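Local coordinates for peptidase S9 prolyl oligopeptidase catalytic domain-containing protein (PDB 4HXF), which is a self-compartmentalizing hexameric serine protease combining a beta-propeller with an alpha/beta-hydrolase fold, probably acting as an acylaminoacyl peptidase, at residues 242-246 / 260-264; 278-282 / 418-422. One frame throughout, in Å; residues are numbered along the deposited sequence.

Contact 1: 242-246 / 260-264; sequences EHDKI and IDREV. With MG (magnesium ion), chain D.
Asp244 and Glu263 reach side by side to one magnesium ion, each giving a single carboxylate oxygen: the metal lies 2.1 Å from Asp244 OD2 and 2.1 Å from Glu263 OE2. The two carboxylate planes are nearly parallel but offset, and the cation between them probably offsets the repulsion where OD2 of Asp244 and OE2 of Glu263 come within 3.0 Å. Glu263 OE2 is gripped twice, because its anti lone pair also takes the backbone N of Asp244 at 2.9 Å in a nearly straight bond (175°). With CG anti to its backbone N (chi1 180°) and an extended chain, Glu263 is long enough to bridge the gap. Asp244 OD1 makes a salt bridge with Lys237. Four waters complete the octahedron, making this the wet side; one donates to Glu242 O, another to Glu263 OE1, an oxygen also bound by Asn419.

The place is a seam between propeller blades: strand 245-249 belongs to one four-stranded blade, and strand 264-270 opens the next. Here buried side chains and backbone pack closely. Val264 N donates to Asp244 O at 3.0 Å, and the branched side chains of Ile246 and Val264 cross at about a right angle. The His243 ring lies against the Glu263 backbone, with Glu263 N over one face, 3.6 Å above the plane; its NE2 bonds to Tyr421 O.

Toward Ile260 the fit is looser and partly exposed. Asp261 centres an inverse gamma turn closed by a weak bond, and Lys245, whose side chain sets out away from this segment, bends at chi2 and chi4 to bring NZ within 3.0 Å of Ile260 O. Its aliphatic carbons pass Arg262 O, which is buried without a hydrogen-bond partner.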
loop_
_atom_site.group_PDB
_atom_site.type_symbol
_atom_site.label_atom_id
_atom_site.label_comp_id
_atom_site.label_asym_id
_atom_site.label_seq_id
_atom_site.Cartn_x
_atom_site.Cartn_y
_atom_site.Cartn_z
ATOM N N GLU A 242 12.832 54.049 2.819
ATOM C CA GLU A 242 12.327 55.134 1.965
ATOM C C GLU A 242 11.140 54.657 1.156
ATOM O O GLU A 242 11.094 53.461 0.818
ATOM C CB GLU A 242 13.440 55.706 1.041
ATOM C CG GLU A 242 14.479 56.535 1.710
ATOM C CD GLU A 242 15.592 56.796 0.649
ATOM O OE1 GLU A 242 15.263 57.233 -0.490
ATOM O OE2 GLU A 242 16.684 56.789 1.063
ATOM N N HIS A 243 10.216 55.568 0.812
ATOM C CA HIS A 243 9.083 55.203 0.042
ATOM C C HIS A 243 9.491 54.718 -1.312
ATOM O O HIS A 243 10.087 55.525 -2.070
ATOM C CB HIS A 243 8.118 56.364 -0.059
ATOM C CG HIS A 243 7.282 56.650 1.205
ATOM N ND1 HIS A 243 7.115 55.752 2.264
ATOM C CD2 HIS A 243 6.573 57.783 1.542
ATOM C CE1 HIS A 243 6.270 56.306 3.155
ATOM N NE2 HIS A 243 5.926 57.548 2.720
ATOM N N ASP A 244 9.067 53.526 -1.674
ATOM C CA ASP A 244 9.152 53.080 -3.091
ATOM C C ASP A 244 8.228 53.769 -3.995
ATOM O O ASP A 244 7.056 54.010 -3.668
ATOM C CB ASP A 244 8.951 51.596 -3.175
ATOM C CG ASP A 244 10.102 50.860 -2.548
ATOM O OD1 ASP A 244 11.226 50.951 -3.012
ATOM O OD2 ASP A 244 9.990 50.331 -1.427
ATOM N N LYS A 245 8.782 54.206 -5.107
ATOM C CA LYS A 245 8.029 54.880 -6.138
ATOM C C LYS A 245 8.058 54.080 -7.462
ATOM O O LYS A 245 8.478 52.962 -7.540
ATOM C CB LYS A 245 8.631 56.264 -6.397
ATOM C CG LYS A 245 8.782 57.183 -5.185
ATOM C CD LYS A 245 7.452 57.530 -4.462
ATOM C CE LYS A 245 7.703 58.556 -3.299
ATOM N NZ LYS A 245 8.002 59.981 -3.738
ATOM N N ILE A 246 7.458 54.604 -8.480
ATOM C CA ILE A 246 7.448 53.962 -9.807
ATOM C C ILE A 246 7.931 54.977 -10.896
ATOM O O ILE A 246 7.715 56.211 -10.821
ATOM C CB ILE A 246 6.045 53.388 -10.175
ATOM C CG1 ILE A 246 5.004 54.483 -10.066
ATOM C CG2 ILE A 246 5.836 52.101 -9.379
ATOM C CD1 ILE A 246 3.578 53.956 -10.284
ATOM N N ILE A 260 4.492 63.191 -5.008
ATOM C CA ILE A 260 3.523 62.566 -4.098
ATOM C C ILE A 260 4.379 61.819 -3.073
ATOM O O ILE A 260 5.162 60.920 -3.447
ATOM C CB ILE A 260 2.594 61.589 -4.813
ATOM C CG1 ILE A 260 1.615 62.401 -5.710
ATOM C CG2 ILE A 260 1.845 60.765 -3.791
ATOM C CD1 ILE A 260 0.774 61.520 -6.638
ATOM N N ASP A 261 4.315 62.255 -1.830
ATOM C CA ASP A 261 5.179 61.696 -0.754
ATOM C C ASP A 261 4.450 60.526 -0.019
ATOM O O ASP A 261 4.177 60.595 1.201
ATOM C CB ASP A 261 5.592 62.776 0.262
ATOM C CG ASP A 261 6.614 62.314 1.286
ATOM O OD1 ASP A 261 7.228 61.279 1.120
ATOM O OD2 ASP A 261 6.774 63.105 2.231
ATOM N N ARG A 262 4.127 59.517 -0.796
ATOM C CA ARG A 262 3.474 58.284 -0.305
ATOM C C ARG A 262 4.112 57.103 -1.066
ATOM O O ARG A 262 4.693 57.204 -2.179
ATOM C CB ARG A 262 1.994 58.371 -0.549
ATOM C CG ARG A 262 1.313 59.422 0.283
ATOM C CD ARG A 262 1.279 59.102 1.768
ATOM N NE ARG A 262 0.460 60.062 2.477
ATOM C CZ ARG A 262 0.900 61.208 3.014
ATOM N NH1 ARG A 262 2.152 61.614 2.783
ATOM N NH2 ARG A 262 0.053 61.982 3.674
ATOM N N GLU A 263 4.060 55.935 -0.437
ATOM C CA GLU A 263 4.677 54.745 -1.025
ATOM C C GLU A 263 3.673 53.995 -1.945
ATOM O O GLU A 263 2.498 53.781 -1.569
ATOM C CB GLU A 263 5.130 53.840 0.066
ATOM C CG GLU A 263 5.783 52.558 -0.508
ATOM C CD GLU A 263 6.636 51.823 0.508
ATOM O OE1 GLU A 263 6.132 51.288 1.493
ATOM O OE2 GLU A 263 7.841 51.754 0.202
ATOM N N VAL A 264 4.140 53.513 -3.080
ATOM C CA VAL A 264 3.395 52.624 -3.994
ATOM C C VAL A 264 3.393 51.208 -3.434
ATOM O O VAL A 264 4.406 50.615 -3.043
ATOM C CB VAL A 264 3.946 52.666 -5.466
ATOM C CG1 VAL A 264 3.199 51.638 -6.376
ATOM C CG2 VAL A 264 3.886 54.084 -6.072
HETATM MG MG MG D . 8.963 49.967 0.381
HETATM O O HOH W 1 10.382 50.990 1.488
HETATM O O HOH W 2 8.458 60.309 -0.763
HETATM O O HOH W 3 7.908 49.514 2.104
HETATM O O HOH W 4 10.224 48.226 0.631
HETATM O O HOH W 5 7.483 48.855 -0.768
#

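Contact 2: 278-282 / 418-422; sequences LFEEG and SNGYS
The carboxamide of Asn419 lies over one face of the Phe279 ring, the two planes 26° apart in a stack offset toward the ring's rim. The amide nitrogen does most of the touching: Asn419 ND2 is 3.4 Å from Phe279 CD1, while OD1 lies nearer Phe279 CB. A second flat group, the ring of Tyr421, meets Glu281 obliquely, with Tyr421 CE2 3.7 Å from Glu281 CG. Glu281 bends at chi2 (92°), which lets its methylenes pack on this ring while its carboxylate turns to a salt bridge with Arg262.

Asparagine suits its place because both ends of the amide are used. Asn419 OD1 accepts the N-H of Gly420 N at 2.9 Å in a bent bond, and also a water that donates to Phe279 O; ND2 bonds to Glu263, which fixes which way round the amide sits.

Between these side chains the backbones close up. Glu281 N donates to Gly420 O at 2.7 Å, and Gly420 CA makes a C-H...O contact with Phe279 O. Glycine fits here for two reasons: its phi of 106° is awkward for a residue with a CB, and the bare alpha carbon lets the turn come close. Glu281 and Gly282, both with positive phi, form a two-residue hairpin turn near type I', in which glycine is again at ease at the second position.

That hairpin joins strands 273-280 and 283-289 of a propeller blade. Phe279 also packs on Ala265 of the neighbouring strand 264-270. The opposing loop comes from strand 409-413 of the hydrolase sheet and leads straight into helix 423-427, where Ser422 is the N-cap, its OG bonded to Phe425 N.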
loop_
_atom_site.group_PDB
_atom_site.type_symbol
_atom_site.label_atom_id
_atom_site.label_comp_id
_atom_site.label_asym_id
_atom_site.label_seq_id
_atom_site.Cartn_x
_atom_site.Cartn_y
_atom_site.Cartn_z
ATOM N N LEU A 278 -1.546 53.220 -3.519
ATOM C CA LEU A 278 -0.713 53.892 -2.505
ATOM C C LEU A 278 -1.175 53.641 -1.155
ATOM O O LEU A 278 -2.399 53.518 -0.892
ATOM C CB LEU A 278 -0.826 55.439 -2.659
ATOM C CG LEU A 278 -0.444 56.153 -3.948
ATOM C CD1 LEU A 278 -0.740 57.683 -3.978
ATOM C CD2 LEU A 278 1.081 55.899 -4.151
ATOM N N PHE A 279 -0.218 53.602 -0.239
ATOM C CA PHE A 279 -0.483 53.485 1.200
ATOM C C PHE A 279 -0.758 54.897 1.712
ATOM O O PHE A 279 0.086 55.825 1.643
ATOM C CB PHE A 279 0.689 52.921 1.957
ATOM C CG PHE A 279 1.028 51.516 1.693
ATOM C CD1 PHE A 279 2.042 51.232 0.804
ATOM C CD2 PHE A 279 0.466 50.467 2.414
ATOM C CE1 PHE A 279 2.504 49.976 0.562
ATOM C CE2 PHE A 279 0.895 49.164 2.131
ATOM C CZ PHE A 279 1.895 48.921 1.167
ATOM N N GLU A 280 -1.967 55.126 2.207
ATOM C CA GLU A 280 -2.399 56.464 2.603
ATOM C C GLU A 280 -3.250 56.426 3.912
ATOM O O GLU A 280 -4.440 56.097 3.851
ATOM C CB GLU A 280 -3.249 57.137 1.540
ATOM C CG GLU A 280 -2.552 57.435 0.224
ATOM C CD GLU A 280 -3.411 58.185 -0.742
ATOM O OE1 GLU A 280 -4.181 57.600 -1.438
ATOM O OE2 GLU A 280 -3.313 59.399 -0.748
ATOM N N GLU A 281 -2.651 56.806 5.015
ATOM C CA GLU A 281 -3.290 57.032 6.321
ATOM C C GLU A 281 -4.332 55.987 6.660
ATOM O O GLU A 281 -5.486 56.273 7.010
ATOM C CB GLU A 281 -3.928 58.440 6.319
ATOM C CG GLU A 281 -2.986 59.537 5.828
ATOM C CD GLU A 281 -3.102 59.785 4.297
ATOM O OE1 GLU A 281 -4.215 59.726 3.805
ATOM O OE2 GLU A 281 -2.081 59.957 3.562
ATOM N N GLY A 282 -3.901 54.751 6.534
ATOM C CA GLY A 282 -4.751 53.583 6.843
ATOM C C GLY A 282 -5.472 52.897 5.712
ATOM O O GLY A 282 -5.955 51.799 5.908
ATOM N N SER A 418 5.323 54.090 10.865
ATOM C CA SER A 418 4.328 53.397 10.070
ATOM C C SER A 418 4.387 53.843 8.620
ATOM O O SER A 418 4.775 55.028 8.290
ATOM C CB SER A 418 2.960 53.676 10.566
ATOM O OG SER A 418 2.721 53.266 11.929
ATOM N N ASN A 419 3.940 52.967 7.760
ATOM C CA ASN A 419 3.560 53.369 6.390
ATOM C C ASN A 419 2.297 54.161 6.347
ATOM O O ASN A 419 1.527 54.191 7.291
ATOM C CB ASN A 419 3.406 52.109 5.491
ATOM C CG ASN A 419 3.908 52.348 4.073
ATOM O OD1 ASN A 419 4.040 53.496 3.626
ATOM N ND2 ASN A 419 4.275 51.258 3.393
ATOM N N GLY A 420 2.097 54.892 5.245
ATOM C CA GLY A 420 0.890 55.602 4.984
ATOM C C GLY A 420 0.895 57.100 5.126
ATOM O O GLY A 420 -0.109 57.796 4.892
ATOM N N TYR A 421 2.062 57.647 5.444
ATOM C CA TYR A 421 2.263 59.024 5.742
ATOM C C TYR A 421 3.494 59.485 4.959
ATOM O O TYR A 421 3.883 58.885 3.973
ATOM C CB TYR A 421 2.428 59.150 7.270
ATOM C CG TYR A 421 1.208 58.579 7.965
ATOM C CD1 TYR A 421 1.174 57.242 8.327
ATOM C CD2 TYR A 421 0.105 59.341 8.255
ATOM C CE1 TYR A 421 0.033 56.676 8.842
ATOM C CE2 TYR A 421 -1.041 58.748 8.833
ATOM C CZ TYR A 421 -1.020 57.426 9.176
ATOM O OH TYR A 421 -2.182 56.894 9.679
ATOM N N SER A 422 4.079 60.601 5.365
ATOM C CA SER A 422 5.258 61.099 4.716
ATOM C C SER A 422 6.389 60.128 4.879
ATOM O O SER A 422 6.473 59.256 5.815
ATOM C CB SER A 422 5.747 62.456 5.244
ATOM O OG SER A 422 6.194 62.384 6.600
HETATM O O HOH W 6 2.872 55.949 2.105
#

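Overall arrangement
Following the chain from the N terminus, contact 1 comes first: it closes a short loop that runs along strand 245-249, through outer strand 253-255 and back to the start of strand 264-270, so it joins consecutive blades of the propeller. Contact 2 opens only afterwards and closes a far longer loop, from the hairpin after strand 273-280 through the last blade into the alpha/beta-hydrolase domain. The loops are therefore in series, neither nesting nor crossing, yet the centres of contact 1 and contact 2 lie about 10 Å apart. Segment 418-422 bonds to both segments of contact 1, linking the blade seam and its magnesium site with the hydrolase domain.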